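PDB 4MDY: periplasmic binding protein from Mycobacterium smegmatis, which probably binds an iron-bearing solute outside the cell membrane and delivers it to an ABC transporter for uptake. Local coordinates for residues T24-R32 against I141-A149; Q41-V50 against G64-L73. All blocks are in the same frame, centred on the assembly; numbering follows the deposited sequence.

Contact 1 (T24-R32 against I141-A149)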
# COMPACT_ATOMS: atom_id res chain seq x y z
N THR A 24 6.17 -4.06 -22.96
CA THR A 24 5.01 -4.93 -23.13
C THR A 24 3.99 -4.21 -24.01
O THR A 24 3.65 -3.06 -23.74
CB THR A 24 4.37 -5.30 -21.77
OG1 THR A 24 5.24 -6.19 -21.06
CG2 THR A 24 3.03 -6.00 -21.98
N THR A 25 3.54 -4.88 -25.06
CA THR A 25 2.50 -4.34 -25.93
C THR A 25 1.17 -5.02 -25.62
O THR A 25 1.08 -6.25 -25.59
CB THR A 25 2.87 -4.48 -27.42
OG1 THR A 25 4.08 -3.76 -27.67
CG2 THR A 25 1.77 -3.92 -28.31
N ILE A 26 0.17 -4.19 -25.38
CA ILE A 26 -1.19 -4.63 -25.11
C ILE A 26 -2.04 -4.25 -26.33
O ILE A 26 -2.23 -3.06 -26.60
CB ILE A 26 -1.75 -4.00 -23.81
CG1 ILE A 26 -0.79 -4.23 -22.63
CG2 ILE A 26 -3.12 -4.57 -23.49
CD1 ILE A 26 0.18 -3.10 -22.35
N PRO A 27 -2.52 -5.25 -27.09
CA PRO A 27 -3.23 -4.96 -28.35
C PRO A 27 -4.51 -4.12 -28.22
O PRO A 27 -4.83 -3.34 -29.13
CB PRO A 27 -3.55 -6.35 -28.90
CG PRO A 27 -2.54 -7.25 -28.29
CD PRO A 27 -2.26 -6.69 -26.92
N GLY A 28 -5.24 -4.29 -27.12
CA GLY A 28 -6.45 -3.51 -26.89
C GLY A 28 -6.88 -3.63 -25.44
O GLY A 28 -6.21 -4.30 -24.66
N PRO A 29 -7.98 -2.96 -25.06
CA PRO A 29 -8.50 -3.06 -23.69
C PRO A 29 -8.70 -4.52 -23.26
O PRO A 29 -9.40 -5.28 -23.93
CB PRO A 29 -9.84 -2.33 -23.78
CG PRO A 29 -9.62 -1.31 -24.85
CD PRO A 29 -8.77 -2.02 -25.87
N PRO A 30 -8.06 -4.92 -22.15
CA PRO A 30 -8.02 -6.33 -21.78
C PRO A 30 -9.32 -6.81 -21.15
O PRO A 30 -9.92 -6.10 -20.35
CB PRO A 30 -6.87 -6.39 -20.78
CG PRO A 30 -6.86 -5.04 -20.15
CD PRO A 30 -7.20 -4.10 -21.27
N GLN A 31 -9.74 -8.01 -21.52
CA GLN A 31 -11.01 -8.60 -21.06
C GLN A 31 -10.86 -9.48 -19.82
O GLN A 31 -11.80 -9.61 -19.04
CB GLN A 31 -11.62 -9.45 -22.18
CG GLN A 31 -11.66 -8.79 -23.55
CD GLN A 31 -12.55 -7.57 -23.57
OE1 GLN A 31 -12.06 -6.44 -23.56
NE2 GLN A 31 -13.85 -7.79 -23.60
N ARG A 32 -9.68 -10.09 -19.67
CA ARG A 32 -9.40 -11.01 -18.57
C ARG A 32 -8.08 -10.67 -17.88
O ARG A 32 -7.02 -11.19 -18.24
CB ARG A 32 -9.36 -12.45 -19.10
CG ARG A 32 -10.70 -12.97 -19.60
CD ARG A 32 -10.57 -14.39 -20.13
NE ARG A 32 -10.31 -15.38 -19.08
CZ ARG A 32 -11.22 -15.84 -18.23
NH1 ARG A 32 -12.48 -15.40 -18.28
NH2 ARG A 32 -10.88 -16.74 -17.31
N ILE A 141 -0.18 0.77 -14.74
CA ILE A 141 -1.42 -0.04 -14.82
C ILE A 141 -2.52 0.71 -15.59
O ILE A 141 -3.20 0.12 -16.43
CB ILE A 141 -1.92 -0.46 -13.42
CG1 ILE A 141 -0.92 -1.43 -12.79
CG2 ILE A 141 -3.30 -1.10 -13.50
CD1 ILE A 141 -1.16 -1.70 -11.32
N GLY A 142 -2.67 2.00 -15.28
CA GLY A 142 -3.58 2.87 -16.01
C GLY A 142 -3.30 2.88 -17.50
O GLY A 142 -4.23 2.82 -18.31
N GLN A 143 -2.02 2.94 -17.87
CA GLN A 143 -1.61 2.88 -19.27
C GLN A 143 -2.01 1.55 -19.92
O GLN A 143 -2.64 1.53 -20.98
CB GLN A 143 -0.10 3.09 -19.40
CG GLN A 143 0.30 4.54 -19.19
CD GLN A 143 1.79 4.74 -19.05
OE1 GLN A 143 2.60 3.96 -19.55
NE2 GLN A 143 2.17 5.80 -18.36
N ALA A 144 -1.68 0.46 -19.24
CA ALA A 144 -1.91 -0.89 -19.75
C ALA A 144 -3.38 -1.24 -19.95
O ALA A 144 -3.70 -2.11 -20.78
CB ALA A 144 -1.27 -1.90 -18.81
N VAL A 145 -4.28 -0.60 -19.20
CA VAL A 145 -5.71 -0.88 -19.32
C VAL A 145 -6.48 0.23 -20.03
O VAL A 145 -7.72 0.24 -20.03
CB VAL A 145 -6.35 -1.22 -17.94
CG1 VAL A 145 -5.58 -2.34 -17.27
CG2 VAL A 145 -6.46 -0.01 -17.02
N PHE A 146 -5.73 1.14 -20.66
CA PHE A 146 -6.28 2.16 -21.55
C PHE A 146 -7.15 3.19 -20.81
O PHE A 146 -8.13 3.69 -21.35
CB PHE A 146 -7.08 1.50 -22.70
CG PHE A 146 -6.23 0.73 -23.67
CD1 PHE A 146 -5.69 -0.51 -23.33
CD2 PHE A 146 -6.02 1.21 -24.96
CE1 PHE A 146 -4.92 -1.22 -24.24
CE2 PHE A 146 -5.26 0.49 -25.87
CZ PHE A 146 -4.71 -0.72 -25.51
N LYS A 147 -6.76 3.49 -19.58
CA LYS A 147 -7.51 4.43 -18.72
C LYS A 147 -6.53 5.35 -17.99
O LYS A 147 -6.70 5.68 -16.81
CB LYS A 147 -8.41 3.66 -17.75
CG LYS A 147 -9.39 2.75 -18.47
CD LYS A 147 -10.52 2.27 -17.60
CE LYS A 147 -11.30 1.13 -18.26
NZ LYS A 147 -12.49 0.72 -17.45
N ASN A 148 -5.50 5.77 -18.71
CA ASN A 148 -4.47 6.62 -18.12
C ASN A 148 -4.99 8.00 -17.70
O ASN A 148 -4.51 8.55 -16.71
CB ASN A 148 -3.27 6.75 -19.06
CG ASN A 148 -3.68 7.03 -20.49
OD1 ASN A 148 -4.16 6.14 -21.20
ND2 ASN A 148 -3.48 8.27 -20.93
N ALA A 149 -5.96 8.55 -18.43
CA ALA A 149 -6.54 9.85 -18.07
C ALA A 149 -7.22 9.81 -16.69
O ALA A 149 -7.00 10.67 -15.85
CB ALA A 149 -7.53 10.31 -19.14
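F146 and I26 meet because of their first torsions. CG of F146 stands anti to its carbonyl carbon (chi1 -68°), which sends the ring out toward the loop 27-30, while CG2 of I26 lies anti to the backbone N and faces the ring, 3.9 Å from F146 CE1. The two side chains run alongside in opposite senses. P29 lies over one face of the ring in a CH-pi contact, with CD 4.1 Å from the F146 ring centroid and only 2° off the normal. At the rim, I26 O lies near the ring plane, 3.6 Å from F146 CZ, and the carbonyl carbon of G28 approaches F146 CE1 obliquely at 3.3 Å. The ring is thus bordered by backbone as much as by side chains.

Further in, I26 CD1 rests 4.0 Å from A144 CB, and the P30 and V145 side chains cross at about a right angle, with P30 CG 4.2 Å from V145 CG1. No hydrogen bond joins the segments; A144 O, buried beneath I26 CG2, has no polar partner in the model. L99 backs I26, P30 and V145 from strand 99-102.

The backbone explains how F146 gets there: it has positive phi, K147 N bonds to G142 O at 2.9 Å, and F146 N bonds to Q143 O. This is a Schellman motif closing helix 134-144, with its C-prime phenylalanine packed against the proline-rich loop that follows the hairpin strand 22-26.

Contact 2 (Q41-V50 against G64-L73)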
# COMPACT_ATOMS: atom_id res chain seq x y z
N GLN A 41 -4.86 -4.87 -7.37
CA GLN A 41 -6.30 -4.91 -7.52
C GLN A 41 -6.95 -3.56 -7.25
O GLN A 41 -7.95 -3.24 -7.86
CB GLN A 41 -6.95 -6.02 -6.66
CG GLN A 41 -6.97 -5.79 -5.16
CD GLN A 41 -5.77 -6.36 -4.45
OE1 GLN A 41 -4.66 -6.43 -5.01
NE2 GLN A 41 -5.96 -6.76 -3.20
N ASP A 42 -6.36 -2.76 -6.36
CA ASP A 42 -6.92 -1.45 -6.05
C ASP A 42 -6.73 -0.48 -7.22
O ASP A 42 -7.60 0.34 -7.49
CB ASP A 42 -6.29 -0.86 -4.79
CG ASP A 42 -6.84 -1.47 -3.50
OD1 ASP A 42 -7.55 -2.51 -3.55
OD2 ASP A 42 -6.55 -0.90 -2.43
N ASP A 43 -5.62 -0.59 -7.93
CA ASP A 43 -5.41 0.26 -9.12
C ASP A 43 -6.43 -0.12 -10.19
O ASP A 43 -7.09 0.75 -10.77
CB ASP A 43 -3.99 0.12 -9.67
CG ASP A 43 -2.93 0.49 -8.66
OD1 ASP A 43 -2.71 1.71 -8.41
OD2 ASP A 43 -2.30 -0.44 -8.11
N LEU A 44 -6.57 -1.42 -10.44
CA LEU A 44 -7.51 -1.92 -11.45
C LEU A 44 -8.96 -1.52 -11.13
O LEU A 44 -9.66 -0.93 -11.96
CB LEU A 44 -7.36 -3.44 -11.58
CG LEU A 44 -6.01 -3.84 -12.20
CD1 LEU A 44 -5.67 -5.30 -11.96
CD2 LEU A 44 -5.98 -3.53 -13.69
N LEU A 45 -9.38 -1.81 -9.90
CA LEU A 45 -10.74 -1.52 -9.47
C LEU A 45 -11.06 -0.02 -9.45
O LEU A 45 -12.18 0.37 -9.74
CB LEU A 45 -11.02 -2.15 -8.11
CG LEU A 45 -11.11 -3.68 -8.12
CD1 LEU A 45 -11.14 -4.22 -6.69
CD2 LEU A 45 -12.33 -4.15 -8.90
N ALA A 46 -10.06 0.81 -9.14
CA ALA A 46 -10.24 2.26 -9.14
C ALA A 46 -10.74 2.77 -10.49
O ALA A 46 -11.51 3.72 -10.54
CB ALA A 46 -8.94 2.97 -8.76
N VAL A 47 -10.30 2.14 -11.58
CA VAL A 47 -10.69 2.56 -12.93
C VAL A 47 -11.71 1.63 -13.59
O VAL A 47 -11.94 1.70 -14.79
CB VAL A 47 -9.46 2.76 -13.84
CG1 VAL A 47 -8.61 3.91 -13.33
CG2 VAL A 47 -8.63 1.49 -13.96
N GLY A 48 -12.34 0.75 -12.80
CA GLY A 48 -13.45 -0.06 -13.29
C GLY A 48 -13.06 -1.33 -14.01
O GLY A 48 -13.90 -1.94 -14.66
N VAL A 49 -11.80 -1.74 -13.90
CA VAL A 49 -11.35 -3.00 -14.46
C VAL A 49 -11.43 -4.03 -13.34
O VAL A 49 -10.69 -3.94 -12.35
CB VAL A 49 -9.92 -2.89 -15.01
CG1 VAL A 49 -9.41 -4.24 -15.47
CG2 VAL A 49 -9.88 -1.86 -16.15
N VAL A 50 -12.34 -4.99 -13.47
CA VAL A 50 -12.51 -6.02 -12.43
C VAL A 50 -11.66 -7.25 -12.80
O VAL A 50 -11.93 -7.91 -13.81
CB VAL A 50 -13.99 -6.44 -12.27
CG1 VAL A 50 -14.16 -7.43 -11.12
CG2 VAL A 50 -14.86 -5.21 -12.01
N GLY A 64 -9.54 -11.27 -1.12
CA GLY A 64 -8.35 -10.45 -0.89
C GLY A 64 -8.59 -8.97 -1.13
O GLY A 64 -7.65 -8.18 -1.17
N VAL A 65 -9.86 -8.60 -1.28
CA VAL A 65 -10.27 -7.24 -1.60
C VAL A 65 -10.81 -6.59 -0.33
O VAL A 65 -11.80 -7.06 0.24
CB VAL A 65 -11.32 -7.21 -2.72
CG1 VAL A 65 -11.79 -5.79 -3.02
CG2 VAL A 65 -10.76 -7.84 -3.99
N TRP A 66 -10.15 -5.52 0.09
CA TRP A 66 -10.48 -4.84 1.34
C TRP A 66 -11.72 -3.95 1.17
O TRP A 66 -12.14 -3.67 0.03
CB TRP A 66 -9.26 -4.03 1.82
CG TRP A 66 -8.18 -4.90 2.42
CD1 TRP A 66 -7.45 -5.86 1.78
CD2 TRP A 66 -7.73 -4.90 3.78
NE1 TRP A 66 -6.57 -6.44 2.65
CE2 TRP A 66 -6.72 -5.87 3.89
CE3 TRP A 66 -8.09 -4.17 4.92
CZ2 TRP A 66 -6.05 -6.12 5.09
CZ3 TRP A 66 -7.42 -4.42 6.11
CH2 TRP A 66 -6.42 -5.38 6.18
N PRO A 67 -12.33 -3.52 2.29
CA PRO A 67 -13.62 -2.83 2.23
C PRO A 67 -13.70 -1.63 1.28
O PRO A 67 -14.74 -1.40 0.68
CB PRO A 67 -13.85 -2.39 3.68
CG PRO A 67 -13.15 -3.43 4.49
CD PRO A 67 -11.90 -3.73 3.69
N TRP A 68 -12.62 -0.89 1.14
CA TRP A 68 -12.61 0.30 0.27
C TRP A 68 -12.66 -0.02 -1.23
O TRP A 68 -12.82 0.88 -2.04
CB TRP A 68 -11.39 1.17 0.57
CG TRP A 68 -10.12 0.43 0.44
CD1 TRP A 68 -9.48 0.11 -0.73
CD2 TRP A 68 -9.33 -0.14 1.49
NE1 TRP A 68 -8.34 -0.59 -0.46
CE2 TRP A 68 -8.22 -0.76 0.89
CE3 TRP A 68 -9.46 -0.17 2.89
CZ2 TRP A 68 -7.23 -1.41 1.64
CZ3 TRP A 68 -8.46 -0.81 3.63
CH2 TRP A 68 -7.37 -1.42 3.00
N ALA A 69 -12.50 -1.29 -1.61
CA ALA A 69 -12.61 -1.69 -3.01
C ALA A 69 -13.75 -2.68 -3.29
O ALA A 69 -13.92 -3.11 -4.43
CB ALA A 69 -11.28 -2.27 -3.48
N GLN A 70 -14.54 -3.01 -2.26
CA GLN A 70 -15.64 -3.98 -2.40
C GLN A 70 -16.79 -3.50 -3.29
O GLN A 70 -17.33 -4.28 -4.08
CB GLN A 70 -16.16 -4.40 -1.01
CG GLN A 70 -15.34 -5.50 -0.37
CD GLN A 70 -15.49 -6.82 -1.10
OE1 GLN A 70 -16.51 -7.06 -1.75
NE2 GLN A 70 -14.47 -7.69 -1.02
N ARG A 71 -17.17 -2.23 -3.16
CA ARG A 71 -18.18 -1.61 -4.03
C ARG A 71 -17.82 -1.81 -5.50
O ARG A 71 -18.67 -2.18 -6.32
CB ARG A 71 -18.29 -0.10 -3.74
CG ARG A 71 -19.27 0.66 -4.63
CD ARG A 71 -19.18 2.17 -4.45
NE ARG A 71 -18.12 2.79 -5.25
CZ ARG A 71 -18.17 3.01 -6.57
NH1 ARG A 71 -19.24 2.65 -7.28
NH2 ARG A 71 -17.14 3.59 -7.19
N GLN A 72 -16.56 -1.55 -5.82
CA GLN A 72 -16.06 -1.63 -7.19
C GLN A 72 -16.03 -3.08 -7.68
O GLN A 72 -16.23 -3.36 -8.86
CB GLN A 72 -14.67 -1.00 -7.29
CG GLN A 72 -14.63 0.50 -7.03
CD GLN A 72 -14.60 0.89 -5.56
OE1 GLN A 72 -14.88 0.07 -4.67
NE2 GLN A 72 -14.28 2.14 -5.30
N LEU A 73 -15.75 -4.00 -6.77
CA LEU A 73 -15.80 -5.42 -7.09
C LEU A 73 -17.24 -5.84 -7.36
O LEU A 73 -17.51 -6.64 -8.25
CB LEU A 73 -15.21 -6.23 -5.93
CG LEU A 73 -15.00 -7.72 -6.18
CD1 LEU A 73 -13.96 -7.94 -7.27
CD2 LEU A 73 -14.60 -8.42 -4.89
O HOH W 1 -8.02 -4.47 -1.59
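Polar links between Q41-V50 and G64-L73 centre on D42 and W68. W68 NE1 donates to D42 OD2 over 2.7 Å at 159°, with the acceptor close to the ring plane. The bond arrives on the syn side of the carboxylate but 34° out of its plane, consistent with the two flat groups standing almost perpendicular. OD2 has a second partner in S275 OG, and OD1 accepts from a water that in turn takes the W66 backbone N-H, so both carboxylate oxygens of this buried aspartate are engaged. Q41 adds a weak bond from its NE2 to G64 O (3.0 Å); its CG lies between the backbone N and the carbonyl carbon, and a bend at chi2 turns the amide toward the G64 carbonyl. Within 64-73, Q70 NE2 donates to V65 O.

L45 carries most of the apolar contact. Its CD1 branch touches A69 CB at 3.8 Å and also meets V65 CG1, whereas CD2 faces the L73 backbone N and side chain. Alongside, L45 CB packs on Q72 CB at 3.9 Å. Beyond the helix end, the V50 and L73 side chains cross, V50 CG1 meeting L73 CD1.

Helices 40-46 and 67-73 pack with segment axes 9.5 Å apart at closest and 43° between their directions. Strand 33-35 backs the first through Q41 and L44, helix 148-168 meets its C-terminal end at A46 and at V47 just beyond, and helix 265-273 borders the polar end, where F273 touches Q41 and D42.

How the contacts relate
Contacts 1 and 2 have centres 16 Å apart, on the same side of the chain's centre, and helix 40-46 connects them. Its L44, which does not touch 64-73, packs through CD2 against I141 CG2 (3.6 Å) and V145 CG1 (3.8 Å) of contact 1. A probable hydrogen bond from K147 NZ to V47 O, 2.9 Å, adds a polar tie just beyond the ends of helices 40-46 and 134-144, with K147 at the N-cap position of helix 148-168. In sequence, both segments of contact 2 fall between those of contact 1. The centre of contact 2 lies about 13 Å from the chain's centre, that of contact 1 about 22 Å, and contact 2 is the more buried. With no bound solute defined here, neither contact can be assigned to the binding site.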